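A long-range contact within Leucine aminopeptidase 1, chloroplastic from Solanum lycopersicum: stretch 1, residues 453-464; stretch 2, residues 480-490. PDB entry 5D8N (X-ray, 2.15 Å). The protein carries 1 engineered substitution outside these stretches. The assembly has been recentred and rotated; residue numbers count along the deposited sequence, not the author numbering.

Stretch 1 453-464: MPMEESYWESMK
Stretch 2 (480-490) AITGALFLKQF

No hydrogen bond crosses this contact, although the two stretches bury 716 Å² against each other; it illustrates how a 3-10 segment can dock on a helix chiefly by van der Waals packing, with the backbone hydrogen bonds described here lying within each stretch. Stretch 2 continues a helix that is already under way at A480, with i to i+4 bonds such as L485 N to I481 O (2.9 Å) and F486 N to T482 O (2.8 Å). Stretch 1 enters extended through P454 (phi/psi -82/142) and bends at M455 (-89/71) before 3-10 bonding begins, as in W460 N to E457 O (3.0 Å) and M463 N to W460 O (2.8 Å).

Register is set by two pairs: M455 CA lies 5.8 Å from I481 CA, and Y459 CA lies 6.5 Å from T482 CA. Four residues of stretch 1 are thus spanned while the helix advances by one, and stretch 1 runs across the helix rather than along it. I481 (m, t) points toward stretch 1; its CG1 lies 3.4 Å from P454 O, and its CD1 meets the edge of the Y459 ring, 3.9 Å from CE2. One turn later, L485 (m, t) also points toward stretch 1, with CD1 3.4 Å from E456 O and CB 3.6 Å from W460 CE3.

Long side chains complete the fit. M455 (m, t, p) starts sideways, but its end swings in, bringing CE to 3.9 Å from A484 CB and 3.8 Å from K488 CD. W460 (chi1 t, chi2 -117°) likewise reaches along the helix, its CZ2 3.5 Å from Q489 NE2, a contact without a hydrogen bond. M463 (m, m, m) sets SD 3.8 Å from T482 CB and CE 4.2 Å from F486 CB.

Two serines bond within their own stretch: S462 OG donates to Y459 O (2.7 Å), and S458 OG to E456 OE2 (2.6 Å). T482 (chi1 p) has its OG1 bonded just outside the stretches and turns its methyl to stretch 1, CG2 lying 3.8 Å from Y459 CB.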

# COMPACT_ATOMS: atom_id res chain seq x y z
N MET A 453 -2.13 -24.22 -20.66
CA MET A 453 -2.62 -24.11 -19.30
C MET A 453 -4.07 -24.56 -19.26
O MET A 453 -4.77 -24.54 -20.27
CB MET A 453 -2.55 -22.64 -18.85
CG MET A 453 -1.13 -22.10 -18.81
SD MET A 453 -0.24 -22.74 -17.37
CE MET A 453 -0.98 -21.79 -16.08
N PRO A 454 -4.52 -25.04 -18.10
CA PRO A 454 -5.80 -25.74 -18.08
C PRO A 454 -6.97 -24.76 -18.03
O PRO A 454 -6.96 -23.81 -17.27
CB PRO A 454 -5.73 -26.53 -16.77
CG PRO A 454 -4.88 -25.66 -15.87
CD PRO A 454 -3.85 -25.05 -16.78
N MET A 455 -8.04 -25.07 -18.75
CA MET A 455 -9.29 -24.37 -18.57
C MET A 455 -10.16 -25.01 -17.50
O MET A 455 -11.09 -25.76 -17.80
CB MET A 455 -10.01 -24.28 -19.92
CG MET A 455 -9.22 -23.34 -20.83
SD MET A 455 -10.07 -22.91 -22.34
CE MET A 455 -11.37 -21.89 -21.69
N GLU A 456 -9.72 -24.85 -16.25
CA GLU A 456 -10.35 -25.51 -15.12
C GLU A 456 -11.78 -25.01 -14.88
O GLU A 456 -11.96 -23.87 -14.45
CB GLU A 456 -9.50 -25.28 -13.87
CG GLU A 456 -10.11 -25.75 -12.57
CD GLU A 456 -10.59 -27.20 -12.60
OE1 GLU A 456 -9.86 -28.07 -13.12
OE2 GLU A 456 -11.72 -27.48 -12.14
N GLU A 457 -12.77 -25.85 -15.20
CA GLU A 457 -14.17 -25.42 -15.32
C GLU A 457 -14.75 -24.95 -13.99
O GLU A 457 -15.60 -24.07 -13.95
CB GLU A 457 -15.10 -26.53 -15.83
CG GLU A 457 -15.14 -27.81 -14.96
CD GLU A 457 -16.19 -27.87 -13.82
OE1 GLU A 457 -15.95 -28.60 -12.83
OE2 GLU A 457 -17.30 -27.28 -13.91
N SER A 458 -14.28 -25.54 -12.90
CA SER A 458 -14.81 -25.19 -11.58
C SER A 458 -14.62 -23.72 -11.24
O SER A 458 -15.26 -23.21 -10.31
CB SER A 458 -14.19 -26.07 -10.49
OG SER A 458 -12.79 -25.93 -10.42
N TYR A 459 -13.72 -23.03 -11.94
CA TYR A 459 -13.43 -21.66 -11.56
C TYR A 459 -14.47 -20.72 -12.18
O TYR A 459 -14.50 -19.53 -11.87
CB TYR A 459 -12.02 -21.25 -11.99
CG TYR A 459 -10.91 -22.01 -11.30
CD1 TYR A 459 -11.09 -22.61 -10.05
CD2 TYR A 459 -9.63 -22.00 -11.83
CE1 TYR A 459 -10.04 -23.30 -9.45
CE2 TYR A 459 -8.59 -22.65 -11.22
CZ TYR A 459 -8.80 -23.31 -10.04
OH TYR A 459 -7.72 -23.94 -9.47
N TRP A 460 -15.34 -21.26 -13.03
CA TRP A 460 -16.34 -20.40 -13.64
C TRP A 460 -17.36 -19.81 -12.65
O TRP A 460 -17.87 -18.68 -12.80
CB TRP A 460 -17.08 -21.13 -14.76
CG TRP A 460 -18.04 -20.24 -15.46
CD1 TRP A 460 -19.40 -20.38 -15.50
CD2 TRP A 460 -17.75 -18.99 -16.10
NE1 TRP A 460 -19.96 -19.27 -16.09
CE2 TRP A 460 -18.97 -18.43 -16.50
CE3 TRP A 460 -16.56 -18.36 -16.49
CZ2 TRP A 460 -19.06 -17.25 -17.25
CZ3 TRP A 460 -16.65 -17.13 -17.14
CH2 TRP A 460 -17.89 -16.61 -17.56
N GLU A 461 -17.60 -20.57 -11.59
CA GLU A 461 -18.50 -20.15 -10.52
C GLU A 461 -18.03 -18.85 -9.90
O GLU A 461 -18.83 -18.00 -9.59
CB GLU A 461 -18.57 -21.26 -9.46
CG GLU A 461 -19.50 -20.98 -8.28
CD GLU A 461 -20.99 -21.07 -8.62
OE1 GLU A 461 -21.35 -21.62 -9.69
OE2 GLU A 461 -21.81 -20.54 -7.82
N SER A 462 -16.74 -18.58 -9.92
CA SER A 462 -16.27 -17.34 -9.33
C SER A 462 -16.54 -16.14 -10.24
O SER A 462 -16.21 -15.03 -9.90
CB SER A 462 -14.77 -17.45 -9.02
OG SER A 462 -14.05 -17.47 -10.24
N MET A 463 -17.03 -16.39 -11.45
CA MET A 463 -17.31 -15.31 -12.39
C MET A 463 -18.80 -14.92 -12.43
O MET A 463 -19.23 -14.18 -13.31
CB MET A 463 -16.84 -15.72 -13.79
CG MET A 463 -15.34 -15.96 -13.89
SD MET A 463 -14.35 -14.47 -13.65
CE MET A 463 -14.46 -13.67 -15.25
N LYS A 464 -19.60 -15.48 -11.54
CA LYS A 464 -21.05 -15.21 -11.51
C LYS A 464 -21.28 -13.77 -11.07
O LYS A 464 -20.53 -13.24 -10.26
CB LYS A 464 -21.75 -16.11 -10.49
CG LYS A 464 -22.11 -17.46 -11.09
N ALA A 480 -5.65 -15.94 -15.15
CA ALA A 480 -5.45 -16.22 -16.57
C ALA A 480 -6.39 -17.30 -17.05
O ALA A 480 -6.84 -17.25 -18.19
CB ALA A 480 -4.01 -16.63 -16.83
N ILE A 481 -6.74 -18.22 -16.16
CA ILE A 481 -7.72 -19.24 -16.46
C ILE A 481 -9.14 -18.67 -16.59
O ILE A 481 -9.86 -19.00 -17.55
CB ILE A 481 -7.72 -20.33 -15.39
CG1 ILE A 481 -6.36 -21.02 -15.38
CG2 ILE A 481 -8.85 -21.32 -15.62
CD1 ILE A 481 -6.16 -21.95 -14.21
N THR A 482 -9.58 -17.88 -15.62
CA THR A 482 -10.91 -17.29 -15.70
C THR A 482 -11.02 -16.27 -16.85
O THR A 482 -12.06 -16.12 -17.48
CB THR A 482 -11.35 -16.64 -14.39
OG1 THR A 482 -10.35 -15.71 -13.93
CG2 THR A 482 -11.62 -17.70 -13.32
N GLY A 483 -9.90 -15.66 -17.22
CA GLY A 483 -9.86 -14.86 -18.44
C GLY A 483 -10.20 -15.70 -19.66
O GLY A 483 -11.03 -15.32 -20.48
N ALA A 484 -9.60 -16.88 -19.73
CA ALA A 484 -9.90 -17.81 -20.82
C ALA A 484 -11.35 -18.31 -20.78
O ALA A 484 -12.02 -18.38 -21.81
CB ALA A 484 -8.93 -18.98 -20.80
N LEU A 485 -11.83 -18.60 -19.58
CA LEU A 485 -13.20 -19.08 -19.43
C LEU A 485 -14.20 -17.99 -19.79
O LEU A 485 -15.21 -18.27 -20.45
CB LEU A 485 -13.46 -19.53 -18.00
CG LEU A 485 -12.71 -20.78 -17.50
CD1 LEU A 485 -12.95 -20.97 -16.02
CD2 LEU A 485 -13.16 -22.01 -18.24
N PHE A 486 -13.84 -16.74 -19.54
CA PHE A 486 -14.65 -15.61 -19.97
C PHE A 486 -14.80 -15.59 -21.49
O PHE A 486 -15.91 -15.50 -22.02
CB PHE A 486 -14.10 -14.31 -19.43
CG PHE A 486 -14.81 -13.10 -19.93
CD1 PHE A 486 -14.44 -12.49 -21.13
CD2 PHE A 486 -15.81 -12.52 -19.18
CE1 PHE A 486 -15.08 -11.33 -21.57
CE2 PHE A 486 -16.47 -11.37 -19.62
CZ PHE A 486 -16.19 -10.86 -20.86
N LEU A 487 -13.67 -15.68 -22.19
CA LEU A 487 -13.67 -15.60 -23.63
C LEU A 487 -14.45 -16.74 -24.27
O LEU A 487 -15.10 -16.54 -25.28
CB LEU A 487 -12.25 -15.58 -24.17
CG LEU A 487 -11.43 -14.35 -23.80
CD1 LEU A 487 -9.99 -14.53 -24.29
CD2 LEU A 487 -12.04 -13.09 -24.40
N LYS A 488 -14.40 -17.90 -23.65
CA LYS A 488 -15.12 -19.07 -24.12
C LYS A 488 -16.62 -18.84 -24.23
O LYS A 488 -17.29 -19.51 -25.01
CB LYS A 488 -14.87 -20.23 -23.16
CG LYS A 488 -15.47 -21.57 -23.57
CD LYS A 488 -15.00 -22.67 -22.63
CE LYS A 488 -15.63 -24.03 -22.89
NZ LYS A 488 -16.89 -24.12 -22.11
N GLN A 489 -17.17 -17.93 -23.43
CA GLN A 489 -18.59 -17.64 -23.44
C GLN A 489 -19.00 -17.04 -24.78
O GLN A 489 -20.18 -16.85 -25.04
CB GLN A 489 -18.95 -16.66 -22.32
CG GLN A 489 -18.85 -17.23 -20.91
CD GLN A 489 -20.00 -18.15 -20.59
OE1 GLN A 489 -21.16 -17.88 -20.93
NE2 GLN A 489 -19.68 -19.29 -20.03
N PHE A 490 -18.03 -16.61 -25.57
CA PHE A 490 -18.33 -15.88 -26.79
C PHE A 490 -17.90 -16.62 -28.04
O PHE A 490 -17.82 -16.05 -29.14
CB PHE A 490 -17.70 -14.49 -26.69
CG PHE A 490 -18.14 -13.75 -25.48
CD1 PHE A 490 -19.40 -13.16 -25.42
CD2 PHE A 490 -17.37 -13.77 -24.33
CE1 PHE A 490 -19.87 -12.63 -24.24
CE2 PHE A 490 -17.81 -13.16 -23.17
CZ PHE A 490 -19.08 -12.63 -23.11